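Local coordinates for probable GTP-binding protein engB (Pyrococcus horikoshii, PDB 2CXX), which binds guanine nucleotides as a GTPase of the EngB family and is probably needed for normal cell division and septation, at residues T16-Y19 with K25-R28; Y19-K24 with D169-L174; R36-I41 with K47-P52. All coordinates share one frame; numbering follows the deposited sequence.

How the contacts relate
All three contacts lie in the P-loop GTPase domain. Contacts 1 and 2 share helix 14-22, which follows the P-loop: contact 1 pairs its GDP-facing first half with the loop after it, contact 2 its C-terminal end with helix 171-184 from the far end of the chain. Contact 3 joins the edge strand 39-43 to strand 46-50. It follows contact 1 in sequence and is nested inside the long loop closed by contact 2. The centre of contact 1 lies about 11 Å from the centres of both others, which are about 17 Å apart. Leu17 packs on Ile171, and Arg27 reaches Asp50, so the contacts join into one continuous region next to the nucleotide site.

Contact 1. Residues T16-Y19 with K25-R28; sequences TLIY and KVRR. With GDP (guanosine-5'-diphosphate), chain D.
Lys25 lies over one face of the Tyr19 ring, the chief contact between helix residues 16-19 and loop 25-28. A bend at its second torsion (chi2 -70°) lays the chain down on the ring, with CE 3.7 Å above the centroid of the Tyr19 ring in a CH-pi contact. NZ follows at 4.4 Å from the same centroid, still over the face, a cation-pi pair. Replacing Tyr19 by a leucine would probably leave the lysine ammonium without its aromatic partner and its methylenes without a flat surface to lie on. Val26 turns back toward the helix and meets Ile18 through methyls, CG2 to CG2 at 4.2 Å. Arg27 heads elsewhere, to Val34 O and to a salt bridge with Asp50, but its carbonyl O accepts from Arg28 NH1 at 3.1 Å. Arg28 swings its guanidinium to the alpha-phosphate of GDP; its NH2 comes within 3.0 Å of GDP O2A, while its hydrogen bond goes to Ser15 OG. The same phosphate is held from the helix side, where Thr16 OG1 donates to GDP O1A at 2.6 Å and Thr16 N to that oxygen at 2.9 Å. Helix and loop therefore approach one phosphate together, and the positive charge of Arg28 probably helps offset its negative charge.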
# COMPACT_ATOMS: atom_id res chain seq x y z
N THR A 16 5.22 -5.01 -8.52
CA THR A 16 4.73 -4.83 -9.89
C THR A 16 4.27 -3.37 -10.14
O THR A 16 4.60 -2.74 -11.16
CB THR A 16 3.53 -5.78 -10.21
OG1 THR A 16 3.95 -7.15 -10.05
CG2 THR A 16 3.14 -5.62 -11.69
N LEU A 17 3.55 -2.79 -9.20
CA LEU A 17 3.07 -1.41 -9.35
C LEU A 17 4.26 -0.44 -9.42
O LEU A 17 4.31 0.46 -10.23
CB LEU A 17 2.16 -1.04 -8.16
CG LEU A 17 1.76 0.42 -8.01
CD1 LEU A 17 1.17 0.96 -9.33
CD2 LEU A 17 0.78 0.54 -6.88
N ILE A 18 5.25 -0.62 -8.55
CA ILE A 18 6.42 0.26 -8.54
C ILE A 18 7.15 0.18 -9.87
O ILE A 18 7.64 1.22 -10.38
CB ILE A 18 7.36 -0.07 -7.40
CG1 ILE A 18 6.71 0.40 -6.09
CG2 ILE A 18 8.71 0.66 -7.61
CD1 ILE A 18 7.40 0.01 -4.83
N TYR A 19 7.24 -1.02 -10.41
CA TYR A 19 7.84 -1.17 -11.74
C TYR A 19 7.00 -0.46 -12.81
O TYR A 19 7.56 0.17 -13.71
CB TYR A 19 7.98 -2.67 -12.08
CG TYR A 19 8.34 -2.91 -13.52
CD1 TYR A 19 9.56 -2.47 -14.03
CD2 TYR A 19 7.45 -3.52 -14.39
CE1 TYR A 19 9.87 -2.64 -15.38
CE2 TYR A 19 7.78 -3.69 -15.75
CZ TYR A 19 8.97 -3.24 -16.20
OH TYR A 19 9.25 -3.37 -17.54
N LYS A 25 12.78 -2.42 -11.73
CA LYS A 25 12.43 -3.71 -11.16
C LYS A 25 13.04 -3.73 -9.81
O LYS A 25 14.26 -3.51 -9.66
CB LYS A 25 13.05 -4.86 -11.97
CG LYS A 25 12.32 -5.18 -13.23
CD LYS A 25 10.96 -5.83 -12.91
CE LYS A 25 10.26 -6.30 -14.14
NZ LYS A 25 9.14 -7.28 -13.80
N VAL A 26 12.21 -3.95 -8.81
CA VAL A 26 12.69 -4.03 -7.47
C VAL A 26 12.20 -5.35 -6.89
O VAL A 26 11.20 -5.94 -7.36
CB VAL A 26 12.13 -2.86 -6.64
CG1 VAL A 26 12.54 -1.58 -7.28
CG2 VAL A 26 10.62 -2.92 -6.55
N ARG A 27 12.93 -5.80 -5.89
CA ARG A 27 12.61 -7.03 -5.18
C ARG A 27 12.45 -8.25 -6.09
O ARG A 27 11.61 -9.13 -5.85
CB ARG A 27 11.37 -6.78 -4.33
CG ARG A 27 11.61 -5.65 -3.31
CD ARG A 27 10.53 -5.63 -2.26
NE ARG A 27 10.66 -4.49 -1.35
CZ ARG A 27 11.44 -4.48 -0.28
NH1 ARG A 27 12.19 -5.53 0.03
NH2 ARG A 27 11.45 -3.40 0.50
N ARG A 28 13.27 -8.33 -7.12
CA ARG A 28 13.18 -9.49 -8.00
C ARG A 28 14.36 -10.46 -7.80
O ARG A 28 14.51 -11.43 -8.55
CB ARG A 28 13.04 -9.04 -9.45
CG ARG A 28 11.59 -8.63 -9.76
CD ARG A 28 10.66 -9.86 -9.55
NE ARG A 28 9.25 -9.52 -9.71
CZ ARG A 28 8.50 -8.97 -8.76
NH1 ARG A 28 9.05 -8.70 -7.58
NH2 ARG A 28 7.22 -8.66 -9.00
PB GDP D . 4.29 -7.90 -3.95
O1B GDP D . 4.63 -9.07 -3.09
O2B GDP D . 3.06 -7.11 -3.36
O3B GDP D . 5.43 -7.08 -4.52
O3A GDP D . 3.65 -8.54 -5.25
PA GDP D . 4.07 -8.81 -6.77
O1A GDP D . 4.21 -7.52 -7.48
O2A GDP D . 5.38 -9.67 -6.83
O5' GDP D . 2.77 -9.51 -7.40
C5' GDP D . 2.43 -10.67 -6.72
C4' GDP D . 1.53 -11.55 -7.60
O4' GDP D . 0.32 -10.78 -8.02
C3' GDP D . 2.10 -12.00 -8.90
O3' GDP D . 1.99 -13.34 -9.42
C2' GDP D . 1.76 -10.86 -9.88
O2' GDP D . 1.71 -11.39 -11.26
C1' GDP D . 0.29 -10.68 -9.49
N9 GDP D . -0.28 -9.36 -9.82
C8 GDP D . 0.26 -8.08 -9.56
N7 GDP D . -0.55 -7.18 -9.98
C5 GDP D . -1.64 -7.78 -10.54
C6 GDP D . -2.85 -7.32 -11.15
O6 GDP D . -3.09 -6.16 -11.30
N1 GDP D . -3.78 -8.26 -11.60
C2 GDP D . -3.54 -9.59 -11.47
N2 GDP D . -4.48 -10.48 -11.94
N3 GDP D . -2.43 -10.05 -10.90
C4 GDP D . -1.47 -9.17 -10.43

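Contact 2. Residues Y19-K24 with D169-L174; sequences YRLTGK and DNIERL
Leu21 and Ile171 meet through methyl groups, Leu21 CD2 to Ile171 CG2 at 3.8 Å, and this apolar touch is the main link between the end of helix 14-22 and the start of helix 171-184. Ile171 carries CG2 anti to its backbone N, while its CG1 branch, beside the backbone N, sends CD1 to within 4.3 Å of Arg20 CB. One isoleucine thus spreads its two branches over two successive residues of the facing helix. The interface is small, with 173 Å² buried in all, and no hydrogen bond crosses it.

The polar groups look elsewhere. Arg20 lends only the root of its side chain to the contact; its guanidinium leads away and donates from NE to Ala165 O and from NH2 to Lys166 O, which ties the helix to the loop preceding residues 169-174. Asn170 ND2 similarly bonds to Pro162 O.

Backbone bonds shape the two helix ends. Leu174 N to Asn170 O, 3.0 Å, forms the first turn of one helix, and Gly23 N to Tyr19 O, 2.8 Å, the last of the other. Gly23 then leaves the helix with positive phi, and Thr22 OG1 accepts from Lys24 N at 3.0 Å in an ST turn.

Beneath the pair, Leu17 from one turn earlier packs on both Ile171 and Leu174, and Leu174 continues onto Ile126 and Ala128 of strand 125-130, so the two helices lean together over the central sheet.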
# COMPACT_ATOMS: atom_id res chain seq x y z
N TYR A 19 7.24 -1.02 -10.41
CA TYR A 19 7.84 -1.17 -11.74
C TYR A 19 7.00 -0.46 -12.81
O TYR A 19 7.56 0.17 -13.71
CB TYR A 19 7.98 -2.67 -12.08
CG TYR A 19 8.34 -2.91 -13.52
CD1 TYR A 19 9.56 -2.47 -14.03
CD2 TYR A 19 7.45 -3.52 -14.39
CE1 TYR A 19 9.87 -2.64 -15.38
CE2 TYR A 19 7.78 -3.69 -15.75
CZ TYR A 19 8.97 -3.24 -16.20
OH TYR A 19 9.25 -3.37 -17.54
N ARG A 20 5.67 -0.61 -12.78
CA ARG A 20 4.83 0.12 -13.77
C ARG A 20 5.01 1.65 -13.69
O ARG A 20 5.03 2.37 -14.71
CB ARG A 20 3.36 -0.17 -13.56
CG ARG A 20 2.96 -1.51 -13.96
CD ARG A 20 3.32 -1.75 -15.42
NE ARG A 20 2.74 -3.01 -15.86
CZ ARG A 20 2.69 -3.37 -17.13
NH1 ARG A 20 3.18 -2.54 -18.06
NH2 ARG A 20 2.16 -4.54 -17.46
N LEU A 21 5.16 2.17 -12.47
CA LEU A 21 5.30 3.59 -12.23
C LEU A 21 6.69 4.14 -12.56
O LEU A 21 6.84 5.21 -13.12
CB LEU A 21 5.02 3.88 -10.72
CG LEU A 21 3.51 3.85 -10.38
CD1 LEU A 21 3.32 4.05 -8.84
CD2 LEU A 21 2.76 5.00 -11.14
N THR A 22 7.71 3.37 -12.28
CA THR A 22 9.05 3.87 -12.43
C THR A 22 9.93 3.22 -13.48
O THR A 22 11.00 3.72 -13.74
CB THR A 22 9.84 3.65 -11.13
OG1 THR A 22 10.00 2.24 -10.93
CG2 THR A 22 9.07 4.20 -9.89
N GLY A 23 9.52 2.08 -13.99
CA GLY A 23 10.38 1.37 -14.95
C GLY A 23 11.54 0.68 -14.25
O GLY A 23 12.45 0.18 -14.91
N LYS A 24 11.54 0.63 -12.91
CA LYS A 24 12.61 -0.04 -12.17
C LYS A 24 12.10 -1.30 -11.46
O LYS A 24 11.10 -1.25 -10.73
CB LYS A 24 13.22 0.94 -11.15
CG LYS A 24 13.88 2.10 -11.90
CD LYS A 24 14.55 3.10 -11.02
CE LYS A 24 15.36 4.03 -11.83
NZ LYS A 24 16.07 4.99 -10.95
N ASP A 169 -4.06 -0.84 -16.39
CA ASP A 169 -5.28 -0.06 -16.19
C ASP A 169 -5.19 1.04 -15.09
O ASP A 169 -4.90 0.73 -13.94
CB ASP A 169 -6.46 -0.98 -15.80
CG ASP A 169 -6.79 -2.04 -16.85
OD1 ASP A 169 -5.90 -2.68 -17.39
OD2 ASP A 169 -7.99 -2.26 -17.12
N ASN A 170 -5.46 2.30 -15.45
CA ASN A 170 -5.47 3.45 -14.50
C ASN A 170 -4.17 3.80 -13.79
O ASN A 170 -4.20 4.55 -12.81
CB ASN A 170 -6.55 3.24 -13.42
CG ASN A 170 -7.92 3.01 -14.01
OD1 ASN A 170 -8.27 3.64 -15.01
ND2 ASN A 170 -8.72 2.13 -13.39
N ILE A 171 -3.05 3.23 -14.23
CA ILE A 171 -1.76 3.60 -13.65
C ILE A 171 -1.50 5.08 -13.84
O ILE A 171 -1.01 5.75 -12.94
CB ILE A 171 -0.62 2.78 -14.29
CG1 ILE A 171 -0.85 1.31 -13.98
CG2 ILE A 171 0.73 3.32 -13.83
CD1 ILE A 171 -0.65 0.99 -12.53
N GLU A 172 -1.83 5.65 -15.01
CA GLU A 172 -1.58 7.08 -15.15
C GLU A 172 -2.44 7.89 -14.19
O GLU A 172 -2.00 8.94 -13.68
CB GLU A 172 -1.83 7.56 -16.59
CG GLU A 172 -1.34 8.99 -16.78
CD GLU A 172 -1.66 9.55 -18.17
OE1 GLU A 172 -2.86 9.78 -18.45
OE2 GLU A 172 -0.72 9.77 -18.97
N ARG A 173 -3.66 7.44 -13.94
CA ARG A 173 -4.52 8.19 -13.02
C ARG A 173 -3.91 8.13 -11.59
O ARG A 173 -3.97 9.12 -10.83
CB ARG A 173 -5.95 7.60 -13.01
CG ARG A 173 -6.57 7.37 -14.39
CD ARG A 173 -8.11 7.20 -14.35
NE ARG A 173 -8.76 8.25 -13.56
CZ ARG A 173 -9.25 9.39 -14.05
NH1 ARG A 173 -9.19 9.67 -15.35
NH2 ARG A 173 -9.79 10.27 -13.21
N LEU A 174 -3.30 6.98 -11.24
CA LEU A 174 -2.71 6.81 -9.92
C LEU A 174 -1.51 7.75 -9.82
O LEU A 174 -1.30 8.39 -8.81
CB LEU A 174 -2.32 5.34 -9.66
CG LEU A 174 -1.48 5.09 -8.40
CD1 LEU A 174 -2.26 5.62 -7.18
CD2 LEU A 174 -1.18 3.63 -8.22

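Contact 3. Residues R36-I41 with K47-P52; sequences RKIIEI and KIIDMP
Glu40 and Lys47 form a salt bridge across two antiparallel strands, and the glutamate can be followed outward atom by atom. Its CB lies 3.6 Å from Lys47 CD. CG comes next, 3.9 Å from Ile49 CG1, as the side chain runs beside that of Ile49, its neighbour in a non-hydrogen-bonded pair. CD lies near Lys47 NZ, and at the tip the carboxylate divides its contacts: OE2 faces Ile49 CD1 at 4.0 Å, whereas OE1 accepts from Lys47 NZ at 2.6 Å, on its anti side and 28° out of the carboxylate plane. The lysine gets there by bending at three successive torsions, chi2 to chi4, a curl that also brings CD close to Ile41 O.

The backbones belong to the beta hairpin of strands 39-43 and 46-50, in which 39-43 is the edge strand and 46-50 pairs on its other side, in parallel, with strand 3-8. Ile39 with Asp50 and Ile41 with Ile48 are the hydrogen-bonded pairs; Ile41 N to Ile48 O and the return bond from Ile48 N to Ile41 O are both 2.8 Å. Asp50 opens the Asp-X-X-Gly sequence of GTPases, ending at Gly53 and predicted to take part in GTP binding.

On the Glu40 side of the sheet, Ile38 CG2 presses on Ile49 CG2 at 3.4 Å, tighter than usual for two carbons, while Ile38 CD1 reaches the selenium of Met51, a selenomethionine. On the opposite face Ile39 CG1 packs on Asp50 CB at 3.7 Å, and Ile41 CD1 bridges Ile48 CG2 and the same CB. The carboxylate of Asp50 continues past these aliphatic groups to two positive charges, with OD1 bridged to Lys14 NZ and OD2 to Arg27 NE.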
# COMPACT_ATOMS: atom_id res chain seq x y z
N ARG A 36 13.59 -8.65 3.70
CA ARG A 36 13.06 -8.17 4.95
C ARG A 36 13.47 -6.74 5.27
O ARG A 36 13.34 -6.28 6.40
CB ARG A 36 13.47 -9.16 6.05
CG ARG A 36 12.77 -10.54 5.91
CD ARG A 36 13.60 -11.73 6.44
NE ARG A 36 14.44 -11.38 7.60
CZ ARG A 36 14.90 -12.25 8.50
NH1 ARG A 36 14.60 -13.55 8.40
NH2 ARG A 36 15.67 -11.81 9.51
N LYS A 37 13.93 -6.02 4.24
CA LYS A 37 14.44 -4.66 4.38
C LYS A 37 13.73 -3.58 3.55
O LYS A 37 13.13 -3.83 2.50
CB LYS A 37 15.94 -4.60 4.03
CG LYS A 37 16.88 -5.56 4.77
CD LYS A 37 17.13 -5.12 6.22
CE LYS A 37 17.87 -6.21 6.97
NZ LYS A 37 17.78 -5.99 8.46
N ILE A 38 13.85 -2.36 4.04
CA ILE A 38 13.29 -1.18 3.39
C ILE A 38 14.25 -0.75 2.31
O ILE A 38 15.47 -0.73 2.53
CB ILE A 38 13.13 -0.05 4.44
CG1 ILE A 38 12.19 -0.55 5.54
CG2 ILE A 38 12.65 1.23 3.82
CD1 ILE A 38 12.11 0.41 6.75
N ILE A 39 13.73 -0.43 1.14
CA ILE A 39 14.60 -0.03 0.04
C ILE A 39 14.18 1.33 -0.48
O ILE A 39 13.02 1.72 -0.33
CB ILE A 39 14.56 -1.06 -1.13
CG1 ILE A 39 13.16 -1.20 -1.67
CG2 ILE A 39 15.21 -2.41 -0.69
CD1 ILE A 39 13.18 -1.97 -2.98
N GLU A 40 15.13 2.07 -1.06
CA GLU A 40 14.86 3.39 -1.65
C GLU A 40 15.05 3.34 -3.16
O GLU A 40 16.01 2.75 -3.69
CB GLU A 40 15.79 4.48 -1.06
CG GLU A 40 15.36 4.86 0.32
CD GLU A 40 16.06 6.07 0.92
OE1 GLU A 40 16.72 6.87 0.18
OE2 GLU A 40 15.93 6.14 2.14
N ILE A 41 14.10 3.93 -3.83
CA ILE A 41 14.09 3.97 -5.31
C ILE A 41 14.06 5.42 -5.83
O ILE A 41 13.20 6.24 -5.42
CB ILE A 41 12.85 3.17 -5.83
CG1 ILE A 41 12.93 1.72 -5.34
CG2 ILE A 41 12.75 3.19 -7.39
CD1 ILE A 41 11.50 1.17 -5.02
N LYS A 47 11.65 10.36 -4.55
CA LYS A 47 12.17 9.17 -3.93
C LYS A 47 11.01 8.31 -3.48
O LYS A 47 10.12 8.84 -2.82
CB LYS A 47 12.94 9.61 -2.67
CG LYS A 47 13.34 8.53 -1.72
CD LYS A 47 14.28 7.52 -2.37
CE LYS A 47 15.49 8.18 -2.97
NZ LYS A 47 16.59 8.45 -1.93
N ILE A 48 11.05 7.03 -3.82
CA ILE A 48 10.10 6.08 -3.26
C ILE A 48 10.84 5.29 -2.15
O ILE A 48 11.97 4.86 -2.34
CB ILE A 48 9.60 5.08 -4.33
CG1 ILE A 48 8.70 5.87 -5.30
CG2 ILE A 48 8.92 3.86 -3.65
CD1 ILE A 48 8.15 5.12 -6.57
N ILE A 49 10.22 5.17 -0.97
CA ILE A 49 10.79 4.34 0.09
C ILE A 49 9.77 3.20 0.17
O ILE A 49 8.60 3.39 0.48
CB ILE A 49 11.00 5.11 1.40
CG1 ILE A 49 11.88 6.34 1.13
CG2 ILE A 49 11.68 4.18 2.41
CD1 ILE A 49 12.12 7.21 2.32
N ASP A 50 10.22 2.01 -0.16
CA ASP A 50 9.37 0.84 -0.26
C ASP A 50 9.51 -0.09 0.92
O ASP A 50 10.57 -0.66 1.13
CB ASP A 50 9.73 0.10 -1.55
CG ASP A 50 8.86 -1.09 -1.77
OD1 ASP A 50 7.63 -0.98 -1.58
OD2 ASP A 50 9.41 -2.15 -2.14
N MSE A 51 8.43 -0.28 1.66
CA MSE A 51 8.41 -1.13 2.82
C MSE A 51 8.27 -2.59 2.42
O MSE A 51 7.65 -2.89 1.41
CB MSE A 51 7.22 -0.78 3.71
CG MSE A 51 7.00 0.67 4.05
SE MSE A 51 8.60 1.38 5.06
CE MSE A 51 8.64 3.22 4.31
N PRO A 52 8.94 -3.49 3.13
CA PRO A 52 8.77 -4.90 2.79
C PRO A 52 7.28 -5.26 2.99
O PRO A 52 6.60 -4.70 3.84
CB PRO A 52 9.69 -5.64 3.79
CG PRO A 52 10.11 -4.62 4.76
CD PRO A 52 9.97 -3.26 4.17